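Long-range contacts in AAEL008620-PA odorant-binding protein (Aedes aegypti, PDB 5V13), which binds juvenile hormone in the hemolymph of the mosquito, as a member of the odorant-binding protein family: residues B[20-24]-B[89-94]; B[24-29]-B[143-147]; B[197-203]-B[238-243]; B[217-223]-B[256-261]; B[227-232]-B[245-249]. All blocks are in the same frame, centred on the assembly; numbering follows the deposited sequence.

Contacts 1 and 2 lie beside the hormone pocket and share Arg-24, whose side chain is about 8 Å from bound JH3. The side chain of Phe-144 is about 4 Å from JH3. Gln-90 NE2 joins the two contacts by a probable hydrogen bond to Met-143 O (2.9 Å). A salt bridge from Arg-201 NH1 to Glu-27 OE1 (2.8 Å) ties contact 3 to contact 2. Contacts 3, 4 and 5 form a second cluster, centres about 13 to 15 Å apart: Trp-202 of contact 3 bonds Asp-217 of contact 4, whose Tyr-218 packs on Met-228 of contact 5. Contact 5, nested within the loop of contact 4, has its centre about 36 Å from that of contact 1.

Contact 1: B[20-24]-B[89-94]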
# COMPACT_ATOMS: atom_id res chain seq x y z
N GLU B 20 25.39 -2.65 7.48
CA GLU B 20 24.99 -3.93 8.06
C GLU B 20 23.90 -4.54 7.19
O GLU B 20 22.95 -3.86 6.78
CB GLU B 20 24.49 -3.76 9.50
N TRP B 21 24.05 -5.84 6.92
CA TRP B 21 23.09 -6.58 6.11
C TRP B 21 21.71 -6.59 6.75
O TRP B 21 21.55 -7.00 7.91
CB TRP B 21 23.59 -8.02 5.93
CG TRP B 21 22.77 -8.89 5.01
CD1 TRP B 21 23.00 -9.14 3.68
CD2 TRP B 21 21.64 -9.70 5.38
NE1 TRP B 21 22.05 -10.03 3.18
CE2 TRP B 21 21.22 -10.39 4.21
CE3 TRP B 21 20.93 -9.89 6.57
CZ2 TRP B 21 20.12 -11.26 4.22
CZ3 TRP B 21 19.86 -10.76 6.58
CH2 TRP B 21 19.45 -11.43 5.40
N GLN B 22 20.70 -6.15 5.99
CA GLN B 22 19.34 -6.11 6.50
C GLN B 22 18.54 -7.28 5.93
O GLN B 22 18.83 -7.75 4.83
CB GLN B 22 18.65 -4.79 6.12
CG GLN B 22 19.30 -3.56 6.76
CD GLN B 22 19.31 -3.67 8.25
OE1 GLN B 22 18.26 -3.79 8.89
NE2 GLN B 22 20.51 -3.66 8.84
N PRO B 23 17.51 -7.73 6.65
CA PRO B 23 16.61 -8.76 6.11
C PRO B 23 16.13 -8.39 4.71
O PRO B 23 15.81 -7.23 4.43
CB PRO B 23 15.45 -8.79 7.11
CG PRO B 23 16.06 -8.32 8.39
CD PRO B 23 17.08 -7.29 7.99
N ARG B 24 16.14 -9.39 3.82
CA ARG B 24 15.74 -9.16 2.44
C ARG B 24 14.26 -8.80 2.37
O ARG B 24 13.42 -9.52 2.93
CB ARG B 24 16.00 -10.42 1.60
CG ARG B 24 17.48 -10.92 1.62
CD ARG B 24 18.46 -9.90 1.01
NE ARG B 24 18.96 -8.91 1.96
CZ ARG B 24 19.95 -8.06 1.67
NH1 ARG B 24 20.53 -8.09 0.48
NH2 ARG B 24 20.38 -7.19 2.58
N LEU B 89 18.67 -13.79 11.05
CA LEU B 89 18.08 -12.46 11.06
C LEU B 89 16.85 -12.41 10.16
O LEU B 89 15.85 -11.76 10.49
CB LEU B 89 19.12 -11.41 10.65
CG LEU B 89 18.81 -9.96 11.01
CD1 LEU B 89 18.89 -9.69 12.53
CD2 LEU B 89 19.70 -9.00 10.22
N GLN B 90 16.89 -13.13 9.03
CA GLN B 90 15.72 -13.21 8.16
C GLN B 90 14.55 -13.89 8.87
O GLN B 90 13.40 -13.44 8.75
CB GLN B 90 16.05 -13.97 6.88
CG GLN B 90 14.97 -13.90 5.79
CD GLN B 90 15.01 -12.58 5.02
OE1 GLN B 90 16.04 -11.91 4.97
NE2 GLN B 90 13.88 -12.19 4.43
N ALA B 91 14.82 -14.99 9.58
CA ALA B 91 13.74 -15.69 10.27
C ALA B 91 13.15 -14.84 11.39
O ALA B 91 11.93 -14.83 11.58
CB ALA B 91 14.25 -17.02 10.82
N GLU B 92 14.00 -14.12 12.12
CA GLU B 92 13.49 -13.27 13.20
C GLU B 92 12.56 -12.18 12.67
O GLU B 92 11.60 -11.79 13.35
CB GLU B 92 14.66 -12.67 13.97
CG GLU B 92 15.42 -13.71 14.78
CD GLU B 92 16.67 -13.15 15.47
OE1 GLU B 92 17.20 -13.82 16.38
OE2 GLU B 92 17.13 -12.05 15.09
N SER B 93 12.83 -11.67 11.47
CA SER B 93 12.01 -10.60 10.92
C SER B 93 10.72 -11.11 10.28
O SER B 93 9.70 -10.42 10.35
CB SER B 93 12.81 -9.79 9.89
OG SER B 93 11.99 -8.82 9.26
N PHE B 94 10.75 -12.28 9.65
CA PHE B 94 9.66 -12.67 8.74
C PHE B 94 9.05 -14.04 8.97
O PHE B 94 8.18 -14.44 8.18
CB PHE B 94 10.13 -12.60 7.28
CG PHE B 94 10.36 -11.19 6.77
CD1 PHE B 94 9.31 -10.28 6.69
CD2 PHE B 94 11.62 -10.79 6.35
CE1 PHE B 94 9.52 -8.98 6.23
CE2 PHE B 94 11.84 -9.50 5.86
CZ PHE B 94 10.78 -8.60 5.81
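Gln-90 pairs its side-chain amide with both backbone polar groups of Arg-24. Arg-24 N donates to Gln-90 OE1 at 2.8 Å, and Gln-90 NE2 returns a nearly straight bond (169°) to Arg-24 O at 3.1 Å; each donor lies in the plane of the carbonyl it meets, on a lone pair. With CG anti to the backbone N and a bend at chi2 (79°), the glutamine chain carries its amide alongside the Arg-24 peptide. NE2 also bonds to Met-143 O, which further fixes the rotation of the amide.

Apolar contacts flank this pair. Leu-89 CD2 sits at the edge of the Trp-21 ring, 4.0 Å from CE3, and 3.8 Å from Pro-23 CD. Pro-23 CB approaches Phe-94 CE2 at 3.9 Å, while its CG meets Ser-93 CB. Lys-274 of the second subunit touches Leu-89.

Within the loop, Arg-24 curls back: NE and NH2 both hold Gln-22 O side-on, and NH2 lies over one face of Trp-21 in a cation-pi contact, the indole NE1 being bonded to Leu-72 O.

The loop thus runs from the N-terminal end of the model toward helix 26-38 across the last turns of helix 84-94, whose Phe-94 packs on helix 151-158 and whose Ala-91 packs on helix 99-113.

Contact 2: B[24-29]-B[143-147]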
# COMPACT_ATOMS: atom_id res chain seq x y z
N ARG B 24 16.14 -9.39 3.82
CA ARG B 24 15.74 -9.16 2.44
C ARG B 24 14.26 -8.80 2.37
O ARG B 24 13.42 -9.52 2.93
CB ARG B 24 16.00 -10.42 1.60
CG ARG B 24 17.48 -10.92 1.62
CD ARG B 24 18.46 -9.90 1.01
NE ARG B 24 18.96 -8.91 1.96
CZ ARG B 24 19.95 -8.06 1.67
NH1 ARG B 24 20.53 -8.09 0.48
NH2 ARG B 24 20.38 -7.19 2.58
N THR B 25 13.95 -7.72 1.67
CA THR B 25 12.57 -7.34 1.38
C THR B 25 12.01 -8.21 0.26
O THR B 25 12.75 -8.90 -0.43
CB THR B 25 12.51 -5.88 0.95
OG1 THR B 25 13.16 -5.75 -0.32
CG2 THR B 25 13.18 -4.99 1.99
N PRO B 26 10.69 -8.16 0.04
CA PRO B 26 10.13 -8.85 -1.14
C PRO B 26 10.59 -8.23 -2.45
O PRO B 26 10.58 -8.93 -3.47
CB PRO B 26 8.61 -8.71 -0.95
CG PRO B 26 8.43 -7.60 0.05
CD PRO B 26 9.62 -7.68 0.95
N GLU B 27 11.00 -6.96 -2.47
CA GLU B 27 11.62 -6.43 -3.68
C GLU B 27 12.94 -7.14 -3.96
O GLU B 27 13.22 -7.51 -5.10
CB GLU B 27 11.84 -4.92 -3.56
CG GLU B 27 12.41 -4.23 -4.82
CD GLU B 27 13.93 -4.40 -5.00
OE1 GLU B 27 14.40 -4.43 -6.18
OE2 GLU B 27 14.65 -4.47 -3.97
N GLN B 28 13.74 -7.34 -2.92
CA GLN B 28 15.05 -7.96 -3.09
C GLN B 28 14.94 -9.45 -3.45
O GLN B 28 15.67 -9.94 -4.33
CB GLN B 28 15.87 -7.75 -1.81
CG GLN B 28 16.37 -6.29 -1.70
CD GLN B 28 17.04 -6.01 -0.37
OE1 GLN B 28 16.54 -6.39 0.69
NE2 GLN B 28 18.18 -5.33 -0.42
N THR B 29 14.08 -10.21 -2.77
CA THR B 29 13.91 -11.61 -3.14
C THR B 29 13.35 -11.74 -4.56
O THR B 29 13.84 -12.56 -5.35
CB THR B 29 13.03 -12.35 -2.14
OG1 THR B 29 11.77 -11.68 -2.00
CG2 THR B 29 13.73 -12.39 -0.77
N MET B 143 10.07 -17.29 5.11
CA MET B 143 10.77 -16.08 5.57
C MET B 143 11.39 -15.30 4.42
O MET B 143 11.71 -14.12 4.59
CB MET B 143 11.87 -16.44 6.59
CG MET B 143 13.08 -17.20 6.02
SD MET B 143 13.97 -17.99 7.39
CE MET B 143 15.60 -18.36 6.69
N PHE B 144 11.59 -15.94 3.26
CA PHE B 144 12.03 -15.27 2.04
C PHE B 144 10.87 -15.00 1.08
O PHE B 144 11.06 -14.97 -0.14
CB PHE B 144 13.13 -16.08 1.35
CG PHE B 144 14.46 -16.03 2.06
CD1 PHE B 144 15.21 -14.85 2.07
CD2 PHE B 144 14.95 -17.14 2.72
CE1 PHE B 144 16.44 -14.79 2.72
CE2 PHE B 144 16.19 -17.10 3.38
CZ PHE B 144 16.93 -15.91 3.38
N HIS B 145 9.66 -14.82 1.62
CA HIS B 145 8.52 -14.24 0.90
C HIS B 145 7.95 -15.18 -0.16
O HIS B 145 7.33 -14.73 -1.13
CB HIS B 145 8.90 -12.89 0.30
CG HIS B 145 9.62 -12.02 1.28
ND1 HIS B 145 9.10 -11.73 2.52
CD2 HIS B 145 10.85 -11.45 1.23
CE1 HIS B 145 9.96 -10.98 3.19
NE2 HIS B 145 11.02 -10.79 2.43
N GLY B 146 8.10 -16.48 0.05
CA GLY B 146 7.56 -17.46 -0.88
C GLY B 146 6.08 -17.76 -0.73
O GLY B 146 5.50 -18.35 -1.64
N ASP B 147 5.46 -17.36 0.38
CA ASP B 147 4.06 -17.72 0.69
C ASP B 147 3.23 -16.44 0.62
O ASP B 147 3.42 -15.53 1.44
CB ASP B 147 3.98 -18.38 2.07
CG ASP B 147 2.59 -18.90 2.43
OD1 ASP B 147 1.58 -18.51 1.80
OD2 ASP B 147 2.52 -19.71 3.38
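His-145, the C-prime residue of the Schellman motif that ends helix 137-143, sets its imidazole against Pro-26 and Thr-29 at the start of helix 26-38. That start is itself closed by a capping box: Gln-28 N donates to Thr-25 OG1 at 3.1 Å and Thr-25 N to Gln-28 OE1. The contact therefore joins one helix end to the beginning of another.

The imidazole has a group over each face. Pro-26 CD lies over one, 3.9 Å from the ring centroid and 19° off the normal, a CH-pi contact; Met-143 O lies over the opposite face, toward the rim. Thr-29 crosses the histidine at about a right angle and puts OG1 at the ring edge, 3.4 Å from CD2; its chi1 of 56° wedges OG1 between backbone N and carbonyl carbon and places CG2 against both His-145 CD2 (3.6 Å) and the edge of the Phe-144 ring, where CD1 is 4.0 Å away. Arg-24 CG touches the same phenyl ring at CE1, the two side chains lying side by side and pointing the same way.

Phe-144 also touches JH3, and its O is hydrogen-bonded to Tyr-33 OH of the ligand pocket, so this turn belongs to the pocket's surroundings. Phe-94 meets the imidazole edge-to-face. His-145 NE2 gives its proton to Arg-24 O at 2.8 Å, nearly straight (169°), tilted from the carbonyl plane.

Contact 3: B[197-203]-B[238-243]; sequences FRGFRWI and GARQLY
Phe-197 O accepts Ile-203 N at 3.2 Å and, weakly, Trp-202 N; these bonds fold the chain back after helix 190-199, where Arg-201 takes up positive phi. The turn brings Phe-197 and Ile-203 to the same side, against helix 239-247. The phenyl ring comes in edge first: Ala-239 O and Tyr-243 N lie near its plane, and CE2 is 3.9 Å from Tyr-243 CB. Leu-242, its CG anti to the backbone N (chi1 176°), sets CD2 against both the ring and the isoleucine, 3.9 Å from Phe-197 CD2 and 4.0 Å from Ile-203 CG1. Ile-203 CD1 reaches on to Ala-239, 3.7 Å from CA. Trp-202 CB adds a looser contact to Leu-242 CD2; the Trp-202 indole NE1 is hydrogen-bonded to Asp-217 OD2. The end of helix 190-199 and the loop after it thus pack apolar side chains on the start of helix 239-247, consistent with a second, all-helical odorant-binding-like domain as in the long D7 proteins.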
# COMPACT_ATOMS: atom_id res chain seq x y z
N PHE B 197 20.43 4.47 -8.26
CA PHE B 197 21.48 3.60 -8.79
C PHE B 197 21.52 2.26 -8.07
O PHE B 197 21.78 1.23 -8.70
CB PHE B 197 22.83 4.30 -8.69
CG PHE B 197 23.01 5.44 -9.68
CD1 PHE B 197 22.13 5.61 -10.74
CD2 PHE B 197 24.04 6.34 -9.53
CE1 PHE B 197 22.30 6.65 -11.65
CE2 PHE B 197 24.22 7.39 -10.43
CZ PHE B 197 23.34 7.54 -11.49
N ARG B 198 21.27 2.25 -6.76
CA ARG B 198 21.21 0.98 -6.05
C ARG B 198 19.97 0.18 -6.42
O ARG B 198 20.02 -1.06 -6.45
CB ARG B 198 21.27 1.19 -4.53
CG ARG B 198 22.64 1.63 -4.06
CD ARG B 198 22.70 1.84 -2.55
NE ARG B 198 24.05 2.28 -2.16
CZ ARG B 198 24.97 1.47 -1.64
NH1 ARG B 198 24.69 0.18 -1.43
NH2 ARG B 198 26.16 1.95 -1.31
N GLY B 199 18.85 0.85 -6.68
CA GLY B 199 17.67 0.14 -7.18
C GLY B 199 17.89 -0.46 -8.55
O GLY B 199 17.42 -1.57 -8.83
N PHE B 200 18.59 0.26 -9.43
CA PHE B 200 18.96 -0.25 -10.75
C PHE B 200 20.08 -1.29 -10.68
O PHE B 200 20.39 -1.92 -11.70
CB PHE B 200 19.42 0.91 -11.67
CG PHE B 200 18.31 1.85 -12.13
CD1 PHE B 200 17.00 1.68 -11.70
CD2 PHE B 200 18.59 2.89 -13.02
CE1 PHE B 200 15.97 2.54 -12.13
CE2 PHE B 200 17.58 3.77 -13.46
CZ PHE B 200 16.27 3.59 -13.01
N ARG B 201 20.72 -1.45 -9.51
CA ARG B 201 21.95 -2.24 -9.36
C ARG B 201 23.09 -1.72 -10.23
O ARG B 201 24.01 -2.47 -10.59
CB ARG B 201 21.71 -3.73 -9.62
CG ARG B 201 21.12 -4.51 -8.42
CD ARG B 201 19.66 -4.08 -8.09
NE ARG B 201 19.03 -4.94 -7.07
CZ ARG B 201 17.79 -4.77 -6.60
NH1 ARG B 201 17.02 -3.78 -7.05
NH2 ARG B 201 17.32 -5.61 -5.67
N TRP B 202 23.06 -0.42 -10.56
CA TRP B 202 24.25 0.23 -11.12
C TRP B 202 25.32 0.41 -10.06
O TRP B 202 26.52 0.40 -10.37
CB TRP B 202 23.90 1.60 -11.72
CG TRP B 202 23.08 1.56 -12.96
CD1 TRP B 202 22.49 0.47 -13.53
CD2 TRP B 202 22.77 2.68 -13.82
NE1 TRP B 202 21.82 0.84 -14.67
CE2 TRP B 202 21.99 2.18 -14.88
CE3 TRP B 202 23.08 4.04 -13.78
CZ2 TRP B 202 21.50 3.00 -15.89
CZ3 TRP B 202 22.60 4.86 -14.80
CH2 TRP B 202 21.83 4.34 -15.85
N ILE B 203 24.91 0.60 -8.81
CA ILE B 203 25.80 0.56 -7.65
C ILE B 203 25.39 -0.64 -6.81
O ILE B 203 24.20 -0.79 -6.48
CB ILE B 203 25.73 1.86 -6.83
CG1 ILE B 203 26.34 3.01 -7.63
CG2 ILE B 203 26.44 1.69 -5.47
CD1 ILE B 203 26.29 4.36 -6.92
N GLY B 238 31.02 6.20 -5.11
CA GLY B 238 30.16 7.33 -4.80
C GLY B 238 29.12 7.58 -5.88
O GLY B 238 29.43 7.53 -7.07
N ALA B 239 27.88 7.87 -5.46
CA ALA B 239 26.79 8.01 -6.42
C ALA B 239 26.92 9.29 -7.23
O ALA B 239 26.62 9.31 -8.43
CB ALA B 239 25.44 7.99 -5.69
N ARG B 240 27.37 10.38 -6.59
CA ARG B 240 27.58 11.63 -7.31
C ARG B 240 28.65 11.47 -8.39
O ARG B 240 28.49 11.98 -9.50
CB ARG B 240 27.97 12.73 -6.32
CG ARG B 240 28.45 14.02 -6.94
CD ARG B 240 27.29 14.90 -7.39
NE ARG B 240 26.44 15.29 -6.28
CZ ARG B 240 25.22 15.81 -6.42
NH1 ARG B 240 24.73 16.00 -7.64
NH2 ARG B 240 24.50 16.14 -5.36
N GLN B 241 29.74 10.76 -8.07
CA GLN B 241 30.83 10.60 -9.03
C GLN B 241 30.39 9.81 -10.26
O GLN B 241 30.75 10.15 -11.39
CB GLN B 241 32.03 9.92 -8.38
CG GLN B 241 32.83 10.81 -7.44
CD GLN B 241 32.00 11.30 -6.28
OE1 GLN B 241 31.34 10.52 -5.59
NE2 GLN B 241 32.01 12.62 -6.06
N LEU B 242 29.62 8.74 -10.05
CA LEU B 242 29.13 7.97 -11.19
C LEU B 242 28.19 8.81 -12.05
O LEU B 242 28.31 8.83 -13.28
CB LEU B 242 28.44 6.71 -10.71
CG LEU B 242 27.80 5.85 -11.81
CD1 LEU B 242 28.85 5.44 -12.83
CD2 LEU B 242 27.15 4.63 -11.16
N TYR B 243 27.25 9.50 -11.41
CA TYR B 243 26.33 10.36 -12.14
C TYR B 243 27.07 11.42 -12.95
O TYR B 243 26.82 11.59 -14.14
CB TYR B 243 25.34 11.02 -11.16
CG TYR B 243 24.45 12.06 -11.81
CD1 TYR B 243 23.29 11.69 -12.47
CD2 TYR B 243 24.79 13.41 -11.76
CE1 TYR B 243 22.47 12.65 -13.07
CE2 TYR B 243 23.98 14.37 -12.35
CZ TYR B 243 22.83 13.99 -12.99
OH TYR B 243 22.03 14.95 -13.57

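Contact 4: B[217-223]-B[256-261]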
# COMPACT_ATOMS: atom_id res chain seq x y z
N ASP B 217 21.89 -1.60 -19.68
CA ASP B 217 20.78 -0.66 -19.76
C ASP B 217 21.00 0.38 -20.86
O ASP B 217 20.05 0.79 -21.53
CB ASP B 217 20.56 0.01 -18.41
CG ASP B 217 19.92 -0.92 -17.41
OD1 ASP B 217 19.39 -1.97 -17.85
OD2 ASP B 217 19.92 -0.62 -16.20
N TYR B 218 22.25 0.82 -21.06
CA TYR B 218 22.52 1.73 -22.16
C TYR B 218 22.20 1.08 -23.49
O TYR B 218 21.52 1.67 -24.34
CB TYR B 218 23.98 2.21 -22.13
CG TYR B 218 24.15 3.56 -21.47
CD1 TYR B 218 24.04 3.69 -20.09
CD2 TYR B 218 24.41 4.71 -22.22
CE1 TYR B 218 24.18 4.92 -19.47
CE2 TYR B 218 24.56 5.96 -21.61
CZ TYR B 218 24.45 6.05 -20.23
OH TYR B 218 24.58 7.27 -19.60
N GLU B 219 22.64 -0.17 -23.68
CA GLU B 219 22.40 -0.86 -24.95
C GLU B 219 20.91 -1.11 -25.19
O GLU B 219 20.42 -0.90 -26.30
CB GLU B 219 23.19 -2.17 -24.97
CG GLU B 219 24.70 -1.97 -25.07
CD GLU B 219 25.50 -3.27 -24.96
OE1 GLU B 219 26.75 -3.21 -25.04
OE2 GLU B 219 24.88 -4.34 -24.80
N ALA B 220 20.17 -1.52 -24.15
CA ALA B 220 18.74 -1.76 -24.31
C ALA B 220 17.98 -0.49 -24.67
O ALA B 220 16.96 -0.55 -25.36
CB ALA B 220 18.16 -2.37 -23.03
N ALA B 221 18.46 0.67 -24.21
CA ALA B 221 17.86 1.95 -24.56
C ALA B 221 18.28 2.44 -25.94
O ALA B 221 17.76 3.48 -26.39
CB ALA B 221 18.20 3.00 -23.51
N GLY B 222 19.20 1.75 -26.60
CA GLY B 222 19.71 2.20 -27.88
C GLY B 222 20.79 3.25 -27.78
O GLY B 222 21.03 3.98 -28.76
N LYS B 223 21.46 3.36 -26.63
CA LYS B 223 22.49 4.37 -26.40
C LYS B 223 23.86 3.75 -26.19
O LYS B 223 24.75 4.39 -25.62
CB LYS B 223 22.12 5.23 -25.20
CG LYS B 223 20.75 5.86 -25.27
CD LYS B 223 20.67 6.85 -26.42
CE LYS B 223 19.27 7.40 -26.56
NZ LYS B 223 19.13 8.21 -27.81
N ALA B 256 17.60 9.47 -21.00
CA ALA B 256 16.88 8.46 -21.76
C ALA B 256 17.06 7.07 -21.16
O ALA B 256 16.09 6.32 -21.03
CB ALA B 256 17.33 8.48 -23.22
N VAL B 257 18.30 6.72 -20.79
CA VAL B 257 18.55 5.39 -20.25
C VAL B 257 17.84 5.21 -18.92
O VAL B 257 17.21 4.17 -18.68
CB VAL B 257 20.07 5.13 -20.11
CG1 VAL B 257 20.31 3.82 -19.37
CG2 VAL B 257 20.76 5.12 -21.47
N ILE B 258 17.93 6.21 -18.03
CA ILE B 258 17.27 6.12 -16.73
C ILE B 258 15.77 5.94 -16.91
O ILE B 258 15.14 5.13 -16.21
CB ILE B 258 17.59 7.37 -15.88
CG1 ILE B 258 19.07 7.35 -15.47
CG2 ILE B 258 16.67 7.45 -14.65
CD1 ILE B 258 19.53 8.60 -14.70
N ARG B 259 15.17 6.68 -17.84
CA ARG B 259 13.74 6.56 -18.09
C ARG B 259 13.39 5.17 -18.60
O ARG B 259 12.41 4.57 -18.15
CB ARG B 259 13.29 7.61 -19.11
CG ARG B 259 12.69 8.88 -18.49
CD ARG B 259 11.90 9.72 -19.52
NE ARG B 259 10.60 9.15 -19.85
CZ ARG B 259 9.47 9.36 -19.15
NH1 ARG B 259 9.49 10.14 -18.07
NH2 ARG B 259 8.34 8.79 -19.54
N ASP B 260 14.19 4.65 -19.53
CA ASP B 260 13.93 3.33 -20.11
C ASP B 260 14.02 2.23 -19.05
O ASP B 260 13.13 1.38 -18.96
CB ASP B 260 14.93 3.07 -21.24
CG ASP B 260 14.59 1.83 -22.03
OD1 ASP B 260 13.59 1.86 -22.76
OD2 ASP B 260 15.31 0.82 -21.91
N ARG B 261 15.09 2.24 -18.24
CA ARG B 261 15.21 1.24 -17.18
C ARG B 261 14.10 1.41 -16.16
O ARG B 261 13.53 0.43 -15.68
CB ARG B 261 16.59 1.35 -16.49
CG ARG B 261 16.81 0.40 -15.29
CD ARG B 261 16.61 -1.08 -15.67
NE ARG B 261 16.58 -1.97 -14.50
CZ ARG B 261 17.66 -2.38 -13.85
NH1 ARG B 261 18.86 -1.98 -14.24
NH2 ARG B 261 17.54 -3.18 -12.78
O HOH W 1 17.63 0.79 -20.28
O HOH W 2 14.50 -1.07 -23.56
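Asp-217 and Arg-261 form a salt bridge in which NH1 meets OD2 at 2.6 Å on the syn lone pair. OD2 lies in the guanidinium plane, although carboxylate and guanidinium are turned 68° apart. OD2 has a second donor, the Trp-202 indole; NH1 also hydrogen-bonds to Phe-200 O and forms a salt bridge with Glu-213 OE2.

Two waters serve Asp-260 OD2 and two carbonyls. Water 1 donates to Asp-217 O (2.7 Å) and Asp-260 OD2 (2.8 Å), water 2 to Ala-220 O and again to Asp-260 OD2 (2.6 Å). One carboxylate oxygen thus bridges through water to two carbonyls near the end of helix 211-220, which closes with a Schellman motif at Gly-222.

Beside these polar sites Val-257 makes the apolar contact. Its CG2 stands over the centre of the Tyr-218 ring, 3.6 Å from the centroid and 6° off the normal, a CH-pi contact, and lies 3.9 Å from Ala-221 CB. The aliphatic part of Lys-223 runs antiparallel alongside the valine, CG 3.9 Å from Val-257 CG2.

Asp-217 is buried, and two donors on OD2, one of them positively charged, would favour its ionised form; two waters, and weakly the more distant Lys-264, probably ease the charge of Asp-260.

Contact 5: B[227-232]-B[245-249]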
# COMPACT_ATOMS: atom_id res chain seq x y z
N ASP B 227 31.80 5.96 -27.83
CA ASP B 227 32.24 7.02 -26.93
C ASP B 227 31.58 6.95 -25.55
O ASP B 227 31.53 7.96 -24.85
CB ASP B 227 32.01 8.39 -27.56
CG ASP B 227 33.32 9.11 -27.88
OD1 ASP B 227 34.39 8.50 -27.66
OD2 ASP B 227 33.29 10.27 -28.35
N MET B 228 31.07 5.78 -25.16
CA MET B 228 30.80 5.50 -23.76
C MET B 228 32.00 4.88 -23.06
O MET B 228 32.09 4.96 -21.83
CB MET B 228 29.59 4.58 -23.61
CG MET B 228 28.26 5.25 -23.95
SD MET B 228 27.97 6.77 -23.02
CE MET B 228 27.96 6.16 -21.33
N ALA B 229 32.91 4.27 -23.82
CA ALA B 229 34.23 3.84 -23.35
C ALA B 229 34.02 2.81 -22.23
O ALA B 229 33.30 1.82 -22.44
CB ALA B 229 35.05 5.06 -22.98
N ASP B 230 34.63 2.99 -21.06
CA ASP B 230 34.56 2.01 -19.98
C ASP B 230 33.23 2.05 -19.22
O ASP B 230 33.09 1.33 -18.23
CB ASP B 230 35.72 2.24 -19.01
CG ASP B 230 35.64 3.58 -18.29
OD1 ASP B 230 34.99 4.51 -18.83
OD2 ASP B 230 36.21 3.71 -17.19
N TYR B 231 32.27 2.87 -19.66
CA TYR B 231 31.01 3.06 -18.94
C TYR B 231 31.23 3.49 -17.49
O TYR B 231 30.47 3.11 -16.60
CB TYR B 231 30.12 1.81 -19.00
CG TYR B 231 29.43 1.67 -20.33
CD1 TYR B 231 28.21 2.30 -20.57
CD2 TYR B 231 30.00 0.93 -21.37
CE1 TYR B 231 27.57 2.19 -21.80
CE2 TYR B 231 29.37 0.82 -22.59
CZ TYR B 231 28.16 1.45 -22.80
OH TYR B 231 27.54 1.33 -24.03
N CYS B 232 32.29 4.27 -17.26
CA CYS B 232 32.57 4.90 -15.97
C CYS B 232 32.95 3.89 -14.90
O CYS B 232 32.79 4.14 -13.71
CB CYS B 232 31.38 5.77 -15.51
SG CYS B 232 31.14 7.26 -16.53
N CYS B 245 30.11 11.33 -14.01
CA CYS B 245 30.88 10.71 -15.09
C CYS B 245 29.97 10.35 -16.26
O CYS B 245 30.31 10.63 -17.42
CB CYS B 245 31.64 9.49 -14.56
SG CYS B 245 32.57 8.58 -15.85
N LEU B 246 28.81 9.75 -15.99
CA LEU B 246 27.89 9.38 -17.07
C LEU B 246 27.31 10.61 -17.76
O LEU B 246 27.22 10.64 -18.99
CB LEU B 246 26.77 8.49 -16.53
CG LEU B 246 27.16 7.08 -16.08
CD1 LEU B 246 25.99 6.39 -15.40
CD2 LEU B 246 27.66 6.24 -17.26
N ARG B 247 26.89 11.61 -16.99
CA ARG B 247 26.31 12.81 -17.60
C ARG B 247 27.32 13.51 -18.50
O ARG B 247 26.93 14.06 -19.54
CB ARG B 247 25.80 13.76 -16.51
CG ARG B 247 25.17 15.03 -17.06
CD ARG B 247 24.47 15.86 -16.00
NE ARG B 247 23.96 17.09 -16.59
CZ ARG B 247 22.98 17.83 -16.07
NH1 ARG B 247 22.40 17.46 -14.94
NH2 ARG B 247 22.59 18.92 -16.70
N ASP B 248 28.61 13.46 -18.16
CA ASP B 248 29.63 14.08 -19.01
C ASP B 248 29.81 13.37 -20.35
O ASP B 248 30.44 13.92 -21.25
CB ASP B 248 30.98 14.12 -18.30
CG ASP B 248 31.11 15.30 -17.36
OD1 ASP B 248 30.36 16.29 -17.51
OD2 ASP B 248 31.99 15.25 -16.47
N LYS B 249 29.31 12.14 -20.48
CA LYS B 249 29.35 11.44 -21.75
C LYS B 249 28.08 11.65 -22.57
O LYS B 249 27.99 11.14 -23.69
CB LYS B 249 29.59 9.95 -21.51
CG LYS B 249 30.98 9.68 -20.92
CD LYS B 249 31.24 8.22 -20.66
CE LYS B 249 32.73 7.91 -20.80
NZ LYS B 249 33.57 8.81 -19.97
O HOH W 3 30.45 10.45 -25.14
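A disulfide between Cys-232 and Cys-245 staples the loop that follows helix 211-220 to helix 239-247. Its SG atoms are 2.1 Å apart, and a chi3 of -92° gives it left-handed twist. The two cysteines differ in chi1: SG of Cys-245 is anti to its own backbone N (177°), that of Cys-232 beside its own N and anti to the carbonyl carbon. Cys-232 SG also packs against Leu-246 CD2 at 3.7 Å.

The loop is shaped by a type II' turn from Met-228 to Tyr-231, closed by Tyr-231 N to Met-228 O at 3.0 Å, and then by an Asx turn in which Cys-232 N donates to Asp-230 OD1 at 3.1 Å from above the carboxylate plane.

Lys-249 lays its aliphatic chain over the turn: CE is 3.2 Å from Met-228 O, and CB is 3.9 Å from Met-228 SD. The methionine, bent at chi2 and chi3, brings CE to Leu-246 CD2. Water 3 donates to both Asp-227 O (2.7 Å) and Lys-249 O, linking the two backbones at this end.

Met-228 and Leu-246 both rest on Tyr-218 of helix 211-220, Tyr-231 packs on Ile-214 of the same helix, and Leu-246 also reaches Leu-254 of helix 251-264.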